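Local coordinates for protein mycosin-1 (Mycobacterium smegmatis, PDB 4KB5) that acts as a subtilisin-like serine protease that cleaves EspB and may regulate ESX-1 (type VII) secretion and virulence, at residues I2-I7 with W250-L254; A106-R112 with M122-L128; T155-I159 with E181-Y185; N339-T344 with A365-I371. All blocks are in the same frame, centred on the assembly; numbering follows the deposited sequence.

Interaction 1: I2-I7 with W250-L254; sequences IDPPVI and WYDPL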
# COMPACT_ATOMS: atom_id res chain seq x y z
N ILE A 2 -22.88 0.02 -4.31
CA ILE A 2 -22.52 -0.02 -2.90
C ILE A 2 -22.23 1.38 -2.37
O ILE A 2 -21.82 2.26 -3.12
CB ILE A 2 -21.28 -0.91 -2.66
CG1 ILE A 2 -21.24 -1.37 -1.20
CG2 ILE A 2 -20.01 -0.17 -3.03
CD1 ILE A 2 -21.80 -2.76 -0.98
N ASP A 3 -22.46 1.57 -1.07
CA ASP A 3 -22.24 2.87 -0.44
C ASP A 3 -20.81 2.88 0.12
O ASP A 3 -20.25 1.82 0.37
CB ASP A 3 -23.24 3.08 0.70
CG ASP A 3 -24.64 3.43 0.19
OD1 ASP A 3 -24.77 4.09 -0.86
OD2 ASP A 3 -25.62 3.06 0.87
N PRO A 4 -20.24 4.08 0.34
CA PRO A 4 -18.98 4.18 1.08
C PRO A 4 -19.07 3.49 2.44
O PRO A 4 -20.14 3.46 3.05
CB PRO A 4 -18.81 5.69 1.30
CG PRO A 4 -19.56 6.32 0.18
CD PRO A 4 -20.70 5.39 -0.15
N PRO A 5 -17.95 2.92 2.93
CA PRO A 5 -18.07 2.15 4.16
C PRO A 5 -18.27 3.01 5.41
O PRO A 5 -17.79 4.14 5.49
CB PRO A 5 -16.74 1.38 4.22
CG PRO A 5 -15.78 2.26 3.50
CD PRO A 5 -16.57 2.93 2.41
N VAL A 6 -18.99 2.44 6.36
CA VAL A 6 -19.26 3.04 7.64
C VAL A 6 -18.13 2.65 8.61
O VAL A 6 -17.64 1.52 8.57
CB VAL A 6 -20.63 2.52 8.15
CG1 VAL A 6 -20.84 2.82 9.62
CG2 VAL A 6 -21.76 3.08 7.30
N ILE A 7 -17.71 3.59 9.46
CA ILE A 7 -16.76 3.28 10.51
C ILE A 7 -17.45 3.15 11.87
O ILE A 7 -18.11 4.08 12.35
CB ILE A 7 -15.61 4.30 10.57
CG1 ILE A 7 -14.76 4.18 9.29
CG2 ILE A 7 -14.78 4.08 11.83
CD1 ILE A 7 -13.37 4.75 9.42
N TRP A 250 -11.10 1.06 -0.01
CA TRP A 250 -12.33 1.85 0.05
C TRP A 250 -12.53 2.72 1.27
O TRP A 250 -13.55 3.41 1.36
CB TRP A 250 -13.57 1.01 -0.27
CG TRP A 250 -14.02 0.08 0.83
CD1 TRP A 250 -13.26 -0.49 1.86
CD2 TRP A 250 -15.37 -0.48 1.00
NE1 TRP A 250 -14.03 -1.31 2.64
CE2 TRP A 250 -15.30 -1.36 2.18
CE3 TRP A 250 -16.58 -0.35 0.33
CZ2 TRP A 250 -16.42 -2.06 2.65
CZ3 TRP A 250 -17.70 -1.06 0.81
CH2 TRP A 250 -17.61 -1.89 1.95
N TYR A 251 -11.57 2.75 2.19
CA TYR A 251 -11.65 3.70 3.32
C TYR A 251 -11.11 5.10 3.02
O TYR A 251 -11.06 5.95 3.90
CB TYR A 251 -10.96 3.13 4.57
CG TYR A 251 -11.73 1.97 5.17
CD1 TYR A 251 -12.92 2.19 5.88
CD2 TYR A 251 -11.30 0.67 4.99
CE1 TYR A 251 -13.65 1.12 6.42
CE2 TYR A 251 -12.00 -0.40 5.53
CZ TYR A 251 -13.17 -0.17 6.24
OH TYR A 251 -13.86 -1.23 6.76
N ASP A 252 -10.71 5.34 1.77
CA ASP A 252 -10.40 6.69 1.28
C ASP A 252 -11.48 7.68 1.74
O ASP A 252 -12.66 7.37 1.64
CB ASP A 252 -10.35 6.66 -0.24
CG ASP A 252 -10.37 8.06 -0.86
OD1 ASP A 252 -11.36 8.40 -1.56
OD2 ASP A 252 -9.41 8.83 -0.63
N PRO A 253 -11.09 8.88 2.24
CA PRO A 253 -9.77 9.48 2.34
C PRO A 253 -9.10 9.35 3.70
O PRO A 253 -8.10 10.04 3.97
CB PRO A 253 -10.06 10.97 2.05
CG PRO A 253 -11.46 11.19 2.55
CD PRO A 253 -12.14 9.83 2.66
N LEU A 254 -9.64 8.50 4.57
CA LEU A 254 -8.95 8.18 5.82
C LEU A 254 -7.60 7.51 5.52
O LEU A 254 -6.60 7.82 6.14
CB LEU A 254 -9.83 7.27 6.67
CG LEU A 254 -9.66 7.32 8.19
CD1 LEU A 254 -9.44 8.73 8.74
CD2 LEU A 254 -10.88 6.68 8.82
O HOH W 1 -15.99 -0.77 8.70
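Here the N-terminal extension of the mycosin packs on the subtilisin-like catalytic core. Residues 2-7 run without helix or strand over the loop 250-254, which links strand 244-247 to strand 256-261. Pro-5 has the most surface covered. Its CB, CG and CD rest over one face of the Trp-250 indole. Pro-5 CG sits 3.7 Å from the centroid of the five-membered ring of Trp-250, only 10° off the normal, which makes a CH-pi contact. Pro-5 CG also lies 3.7 Å from Tyr-251 CD1, so the proline touches both aromatic side chains. At the edge of the indole, Ile-2 CG1 meets Trp-250 CZ3 at 4.1 Å. Trp-250 NE1 and Tyr-251 OH both hydrogen-bond to Glu-193. Ile-7 continues the apolar contact, with Ile-7 CD1 only 3.2 Å from Leu-254 CD2. No direct hydrogen bond joins the segments. One water bridges them, donating to Val-6 O at 2.8 Å and to Tyr-251 OH at 2.9 Å.

Interaction 2: A106-R112 with M122-L128; sequences AAIIGGR and MAPDVRL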
# COMPACT_ATOMS: atom_id res chain seq x y z
N ALA A 106 9.77 -2.69 0.79
CA ALA A 106 10.56 -1.98 1.81
C ALA A 106 11.74 -1.21 1.21
O ALA A 106 12.08 -0.12 1.67
CB ALA A 106 11.07 -2.97 2.87
N ALA A 107 12.38 -1.80 0.20
CA ALA A 107 13.54 -1.17 -0.44
C ALA A 107 13.12 0.05 -1.24
O ALA A 107 13.82 1.06 -1.23
CB ALA A 107 14.29 -2.17 -1.33
N ILE A 108 11.98 -0.02 -1.92
CA ILE A 108 11.43 1.19 -2.58
C ILE A 108 11.21 2.32 -1.57
O ILE A 108 11.55 3.49 -1.84
CB ILE A 108 10.18 0.85 -3.41
CG1 ILE A 108 10.63 0.15 -4.70
CG2 ILE A 108 9.39 2.12 -3.77
CD1 ILE A 108 9.59 -0.72 -5.35
N ILE A 109 10.72 1.96 -0.38
CA ILE A 109 10.41 2.96 0.62
C ILE A 109 11.70 3.54 1.18
O ILE A 109 11.85 4.76 1.24
CB ILE A 109 9.52 2.39 1.77
CG1 ILE A 109 8.12 2.05 1.25
CG2 ILE A 109 9.44 3.36 2.95
CD1 ILE A 109 7.33 1.14 2.18
N GLY A 110 12.63 2.67 1.57
CA GLY A 110 13.75 3.11 2.38
C GLY A 110 15.10 2.50 2.07
O GLY A 110 16.02 2.67 2.84
N GLY A 111 15.22 1.79 0.94
CA GLY A 111 16.50 1.20 0.54
C GLY A 111 17.64 2.21 0.54
O GLY A 111 17.50 3.31 -0.01
N ARG A 112 18.77 1.84 1.14
CA ARG A 112 19.93 2.73 1.21
C ARG A 112 20.63 2.78 -0.15
O ARG A 112 20.45 1.87 -0.96
CB ARG A 112 20.90 2.29 2.32
CG ARG A 112 20.54 2.81 3.71
CD ARG A 112 19.18 2.30 4.24
NE ARG A 112 19.01 2.73 5.63
CZ ARG A 112 17.85 2.99 6.24
NH1 ARG A 112 16.68 2.88 5.61
NH2 ARG A 112 17.88 3.36 7.51
N MET A 122 13.02 6.01 -1.82
CA MET A 122 12.49 7.38 -1.70
C MET A 122 13.05 8.07 -0.45
O MET A 122 13.45 9.24 -0.49
CB MET A 122 10.95 7.34 -1.70
CG MET A 122 10.26 8.68 -1.58
SD MET A 122 10.27 9.65 -3.10
CE MET A 122 9.37 8.58 -4.21
N ALA A 123 13.11 7.33 0.66
CA ALA A 123 13.47 7.88 1.96
C ALA A 123 14.49 6.98 2.66
O ALA A 123 14.13 6.21 3.56
CB ALA A 123 12.23 8.08 2.81
N PRO A 124 15.78 7.08 2.25
CA PRO A 124 16.84 6.15 2.68
C PRO A 124 17.27 6.25 4.13
O PRO A 124 18.09 5.44 4.55
CB PRO A 124 18.02 6.49 1.75
CG PRO A 124 17.79 7.91 1.35
CD PRO A 124 16.29 8.06 1.27
N ASP A 125 16.77 7.23 4.88
CA ASP A 125 17.07 7.33 6.31
C ASP A 125 15.96 6.84 7.26
O ASP A 125 16.12 6.92 8.48
CB ASP A 125 17.46 8.77 6.69
CG ASP A 125 18.85 9.17 6.22
OD1 ASP A 125 19.76 8.32 6.16
OD2 ASP A 125 19.04 10.37 5.92
N VAL A 126 14.84 6.33 6.74
CA VAL A 126 13.74 5.90 7.61
C VAL A 126 14.09 4.64 8.41
O VAL A 126 14.92 3.84 7.98
CB VAL A 126 12.41 5.61 6.87
CG1 VAL A 126 11.80 6.89 6.29
CG2 VAL A 126 12.56 4.53 5.79
N ARG A 127 13.44 4.46 9.57
CA ARG A 127 13.41 3.17 10.24
C ARG A 127 12.28 2.35 9.60
O ARG A 127 11.18 2.86 9.42
CB ARG A 127 13.17 3.35 11.74
CG ARG A 127 13.20 2.06 12.55
CD ARG A 127 13.06 2.36 14.04
NE ARG A 127 13.56 1.27 14.87
CZ ARG A 127 14.13 1.43 16.07
NH1 ARG A 127 14.28 2.64 16.59
NH2 ARG A 127 14.56 0.37 16.75
N LEU A 128 12.59 1.11 9.22
CA LEU A 128 11.60 0.22 8.62
C LEU A 128 11.16 -0.87 9.61
O LEU A 128 12.01 -1.50 10.26
CB LEU A 128 12.15 -0.43 7.34
CG LEU A 128 12.49 0.49 6.15
CD1 LEU A 128 13.51 -0.15 5.22
CD2 LEU A 128 11.22 0.89 5.40
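Arg-112 and the backbone of the last helical turn supply the polar bonds. Arg-112 NH1 (3.1 Å) and NH2 (3.0 Å) both donate to Val-126 O. Arg-112 NH1 also donates to Gly-110 O at 2.9 Å, within its own segment. Pro-124 O lies over one face of the guanidinium, with poor angles for hydrogen bonding. Nearby, Met-122 N donates to Ile-108 O and Ala-123 N to Ile-109 O, both at 2.9 Å. Two helix carbonyls are thus taken up by the returning chain. This is a helix-to-strand connection of the alpha/beta subtilisin fold: helix 102-110, which follows His-101, assigned to the charge-relay system, leads through a loop into strand 127-132 of the central parallel sheet. A type I turn from Ala-123 to Val-126 precedes the strand. Gly-110 is packed tightly, its CA 3.3 Å from Ala-123 O; a CB there would clash with Val-126 CG2. Further in, Ile-109 CG2 meets Leu-128 CD2 at 3.9 Å, and Ala-106 CB lies 4.4 Å from Leu-128 CD1.

Interaction 3: T155-I159 with E181-Y185; sequences TAGSI and EAACY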
# COMPACT_ATOMS: atom_id res chain seq x y z
N THR A 155 -10.45 -14.33 2.25
CA THR A 155 -10.55 -12.86 2.20
C THR A 155 -10.93 -12.28 3.56
O THR A 155 -10.26 -11.37 4.06
CB THR A 155 -11.58 -12.42 1.13
OG1 THR A 155 -11.24 -13.02 -0.12
CG2 THR A 155 -11.60 -10.91 0.97
N ALA A 156 -11.97 -12.82 4.17
CA ALA A 156 -12.42 -12.31 5.46
C ALA A 156 -11.37 -12.53 6.54
O ALA A 156 -11.12 -11.65 7.37
CB ALA A 156 -13.75 -12.95 5.86
N GLY A 157 -10.75 -13.72 6.54
CA GLY A 157 -9.67 -14.01 7.47
C GLY A 157 -8.54 -13.00 7.29
O GLY A 157 -8.00 -12.45 8.26
N SER A 158 -8.21 -12.72 6.03
CA SER A 158 -7.18 -11.75 5.71
C SER A 158 -7.54 -10.35 6.22
O SER A 158 -6.72 -9.67 6.84
CB SER A 158 -6.90 -11.75 4.22
OG SER A 158 -5.85 -10.85 3.95
N ILE A 159 -8.80 -9.93 5.99
CA ILE A 159 -9.32 -8.66 6.54
C ILE A 159 -9.18 -8.56 8.06
O ILE A 159 -8.72 -7.54 8.59
CB ILE A 159 -10.79 -8.40 6.09
CG1 ILE A 159 -10.78 -7.83 4.66
CG2 ILE A 159 -11.50 -7.43 7.03
CD1 ILE A 159 -12.08 -8.00 3.89
N GLU A 181 -1.87 -5.36 0.99
CA GLU A 181 -3.09 -6.14 0.81
C GLU A 181 -4.21 -5.31 0.16
O GLU A 181 -4.42 -4.15 0.50
CB GLU A 181 -3.58 -6.72 2.15
CG GLU A 181 -4.96 -7.36 2.13
CD GLU A 181 -4.99 -8.68 1.37
OE1 GLU A 181 -4.79 -8.70 0.14
OE2 GLU A 181 -5.25 -9.71 2.02
N ALA A 182 -4.87 -5.92 -0.80
CA ALA A 182 -6.06 -5.38 -1.39
C ALA A 182 -7.04 -6.55 -1.45
O ALA A 182 -7.01 -7.35 -2.38
CB ALA A 182 -5.76 -4.85 -2.78
N ALA A 183 -7.89 -6.64 -0.44
CA ALA A 183 -8.87 -7.73 -0.35
C ALA A 183 -10.09 -7.40 -1.19
O ALA A 183 -10.74 -6.37 -0.96
CB ALA A 183 -9.26 -7.97 1.10
N CYS A 184 -10.40 -8.27 -2.15
CA CYS A 184 -11.44 -8.05 -3.15
C CYS A 184 -12.60 -9.02 -2.97
O CYS A 184 -12.38 -10.21 -2.74
CB CYS A 184 -10.88 -8.23 -4.57
SG CYS A 184 -9.63 -7.02 -5.07
N TYR A 185 -13.82 -8.51 -3.06
CA TYR A 185 -15.02 -9.34 -2.99
C TYR A 185 -16.21 -8.66 -3.66
O TYR A 185 -16.27 -7.43 -3.77
CB TYR A 185 -15.34 -9.75 -1.55
CG TYR A 185 -15.58 -8.64 -0.54
CD1 TYR A 185 -14.51 -8.00 0.09
CD2 TYR A 185 -16.87 -8.25 -0.20
CE1 TYR A 185 -14.72 -7.00 1.02
CE2 TYR A 185 -17.10 -7.25 0.74
CZ TYR A 185 -16.02 -6.62 1.35
OH TYR A 185 -16.23 -5.63 2.29
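Ser-158 and Glu-181 meet through their side chains. With chi2 in p, the Glu-181 carboxylate folds back beside its own backbone, where OE1 accepts a weak bond from Ala-182 N. Ser-158, in the t rotamer, directs its hydroxyl at this carboxylate. Glu-181 OE2 accepts a very short hydrogen bond, 2.3 Å, from Ser-158 OG. Gln-133 is a second, weak partner of this hydroxyl. The contact packs the N-terminal part of helix 154-171 on strand 183-186. That helix leads into strand 176-179 of the parallel subtilisin sheet; strand 183-186 then pairs with strand 244-247 in a small two-stranded antiparallel sheet. The axes of the short segments 155-159 and 183-185 approach to 8.7 Å, with 142° between their N-to-C directions. Thr-155, in the m rotamer, places CG2 3.8 Å from Ala-183 CB. Ile-159 (m, t) extends CG1 to 3.9 Å from Ala-183 CB and CD1 to 4.0 Å from Tyr-185 CE1. The Tyr-185 hydroxyl bonds to Glu-193. Cys-184 CB points away from the helix, and its SG forms the disulfide with Cys-222.

Interaction 4: N339-T344 with A365-I371; sequences NRITAT and AALTWEI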
# COMPACT_ATOMS: atom_id res chain seq x y z
N ASN A 339 -3.21 15.49 2.31
CA ASN A 339 -3.70 16.64 1.54
C ASN A 339 -2.58 17.26 0.70
O ASN A 339 -2.77 17.56 -0.47
CB ASN A 339 -4.30 17.72 2.46
CG ASN A 339 -4.71 18.97 1.68
OD1 ASN A 339 -4.10 20.04 1.81
ND2 ASN A 339 -5.71 18.83 0.84
N ARG A 340 -1.43 17.44 1.33
CA ARG A 340 -0.24 17.95 0.68
C ARG A 340 0.22 17.08 -0.52
O ARG A 340 0.59 17.60 -1.58
CB ARG A 340 0.85 18.12 1.73
CG ARG A 340 2.22 18.46 1.19
CD ARG A 340 3.13 18.96 2.30
NE ARG A 340 2.83 20.34 2.63
CZ ARG A 340 3.28 21.40 1.96
NH1 ARG A 340 2.92 22.61 2.36
NH2 ARG A 340 4.08 21.28 0.90
N ILE A 341 0.17 15.77 -0.35
CA ILE A 341 0.53 14.83 -1.41
C ILE A 341 -0.47 14.87 -2.58
O ILE A 341 -0.07 14.89 -3.75
CB ILE A 341 0.72 13.40 -0.85
CG1 ILE A 341 1.96 13.35 0.05
CG2 ILE A 341 0.80 12.36 -1.97
CD1 ILE A 341 2.20 12.02 0.74
N THR A 342 -1.77 14.88 -2.28
CA THR A 342 -2.77 14.87 -3.33
C THR A 342 -2.93 16.24 -4.03
O THR A 342 -3.21 16.29 -5.21
CB THR A 342 -4.14 14.39 -2.81
OG1 THR A 342 -4.57 15.26 -1.76
CG2 THR A 342 -4.02 12.93 -2.28
N ALA A 343 -2.73 17.33 -3.28
CA ALA A 343 -2.88 18.69 -3.80
C ALA A 343 -1.78 19.06 -4.77
O ALA A 343 -2.01 19.86 -5.68
CB ALA A 343 -2.90 19.70 -2.66
N THR A 344 -0.58 18.51 -4.56
CA THR A 344 0.57 18.82 -5.41
C THR A 344 0.78 17.78 -6.51
O THR A 344 1.73 17.87 -7.26
CB THR A 344 1.86 19.01 -4.58
OG1 THR A 344 2.20 17.79 -3.90
CG2 THR A 344 1.69 20.14 -3.57
N ALA A 365 7.39 18.92 -5.56
CA ALA A 365 6.28 19.84 -5.30
C ALA A 365 5.71 19.62 -3.89
O ALA A 365 5.54 20.59 -3.14
CB ALA A 365 5.20 19.70 -6.35
N ALA A 366 5.46 18.36 -3.54
CA ALA A 366 4.98 18.01 -2.17
C ALA A 366 5.88 18.56 -1.06
O ALA A 366 5.41 18.88 0.03
CB ALA A 366 4.80 16.51 -2.01
N LEU A 367 7.17 18.66 -1.35
CA LEU A 367 8.12 19.07 -0.32
C LEU A 367 8.39 20.58 -0.28
O LEU A 367 8.99 21.07 0.67
CB LEU A 367 9.43 18.28 -0.47
CG LEU A 367 9.35 16.79 -0.10
CD1 LEU A 367 10.50 16.00 -0.72
CD2 LEU A 367 9.31 16.58 1.40
N THR A 368 7.94 21.31 -1.31
CA THR A 368 8.31 22.73 -1.46
C THR A 368 7.13 23.71 -1.59
O THR A 368 7.26 24.85 -1.15
CB THR A 368 9.28 22.96 -2.65
OG1 THR A 368 8.68 22.46 -3.85
CG2 THR A 368 10.61 22.26 -2.44
N TRP A 369 6.01 23.30 -2.19
CA TRP A 369 4.87 24.22 -2.37
C TRP A 369 4.32 24.72 -1.07
O TRP A 369 4.28 23.98 -0.07
CB TRP A 369 3.73 23.59 -3.17
CG TRP A 369 3.95 23.44 -4.66
CD1 TRP A 369 5.16 23.43 -5.35
CD2 TRP A 369 2.92 23.24 -5.70
NE1 TRP A 369 4.95 23.26 -6.69
CE2 TRP A 369 3.64 23.14 -6.97
CE3 TRP A 369 1.53 23.15 -5.70
CZ2 TRP A 369 2.98 22.95 -8.18
CZ3 TRP A 369 0.87 22.96 -6.93
CH2 TRP A 369 1.58 22.86 -8.14
N GLU A 370 3.88 25.98 -1.07
CA GLU A 370 3.18 26.54 0.07
C GLU A 370 1.69 26.51 -0.23
O GLU A 370 1.22 27.11 -1.21
CB GLU A 370 3.65 27.97 0.35
CG GLU A 370 3.66 28.34 1.83
CD GLU A 370 3.52 29.83 2.05
OE1 GLU A 370 2.85 30.22 3.03
OE2 GLU A 370 4.07 30.62 1.25
N ILE A 371 0.95 25.77 0.60
CA ILE A 371 -0.49 25.60 0.41
C ILE A 371 -1.21 25.68 1.76
O ILE A 371 -0.57 25.52 2.80
CB ILE A 371 -0.83 24.25 -0.28
CG1 ILE A 371 -0.39 23.07 0.60
CG2 ILE A 371 -0.28 24.19 -1.71
CD1 ILE A 371 -0.72 21.70 0.05
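This contact joins the C-terminal helices of the subtilisin-like domain. Segment 339-343 is the last part of helix 334-343, and Thr-344 leaves it with a weak bond from its N to Arg-340 O. Residues 365-371 run from helix 363-368 into an extended chain at Glu-370 and Ile-371; Trp-369 N bonds to Ala-365 O at 2.9 Å. Both helices also pack on helix 311-328. Arg-340 has the most surface covered. It reaches across to backbone carbonyls of 365-371: NH2 donates to Ala-366 O, and both NH1 and NH2 to Trp-369 O. Ile-371 CG1 lies over a face of the guanidinium, and Phe-329 makes a cation-pi contact with Arg-340. Thr-344 packs on Ala-365, CB to CB at 3.8 Å, and Thr-344 CG2 lies 3.7 Å from Trp-369 CE3. Ala-343 CB meets Ile-371 CD1 at 4.0 Å. Thr-344 OG1 donates to Arg-340 O at 2.8 Å and sits 3.3 Å from Ala-366 CA.

Overall arrangement
Interactions 1 and 3 are neighbours, with centres 15 Å apart. They touch where Trp-250 CZ2 packs 3.6 Å from Tyr-185 OH, and Glu-193 bonds to side chains of both. Interaction 2 lies across the centre of the chain from them, about 29 Å from interaction 1 and 27 Å from interaction 3 between centres. Interactions 2 and 3 lie nearest the catalytic triad: the side chain of Ile-109 is about 7 Å from that of Asp-70, and the side chain of Glu-181 about 7 Å from that of Ser-312. Interactions 1 and 4 lie away from it. Interaction 4 comes last along the chain, its nearest atoms about 7 Å from interactions 1 and 2.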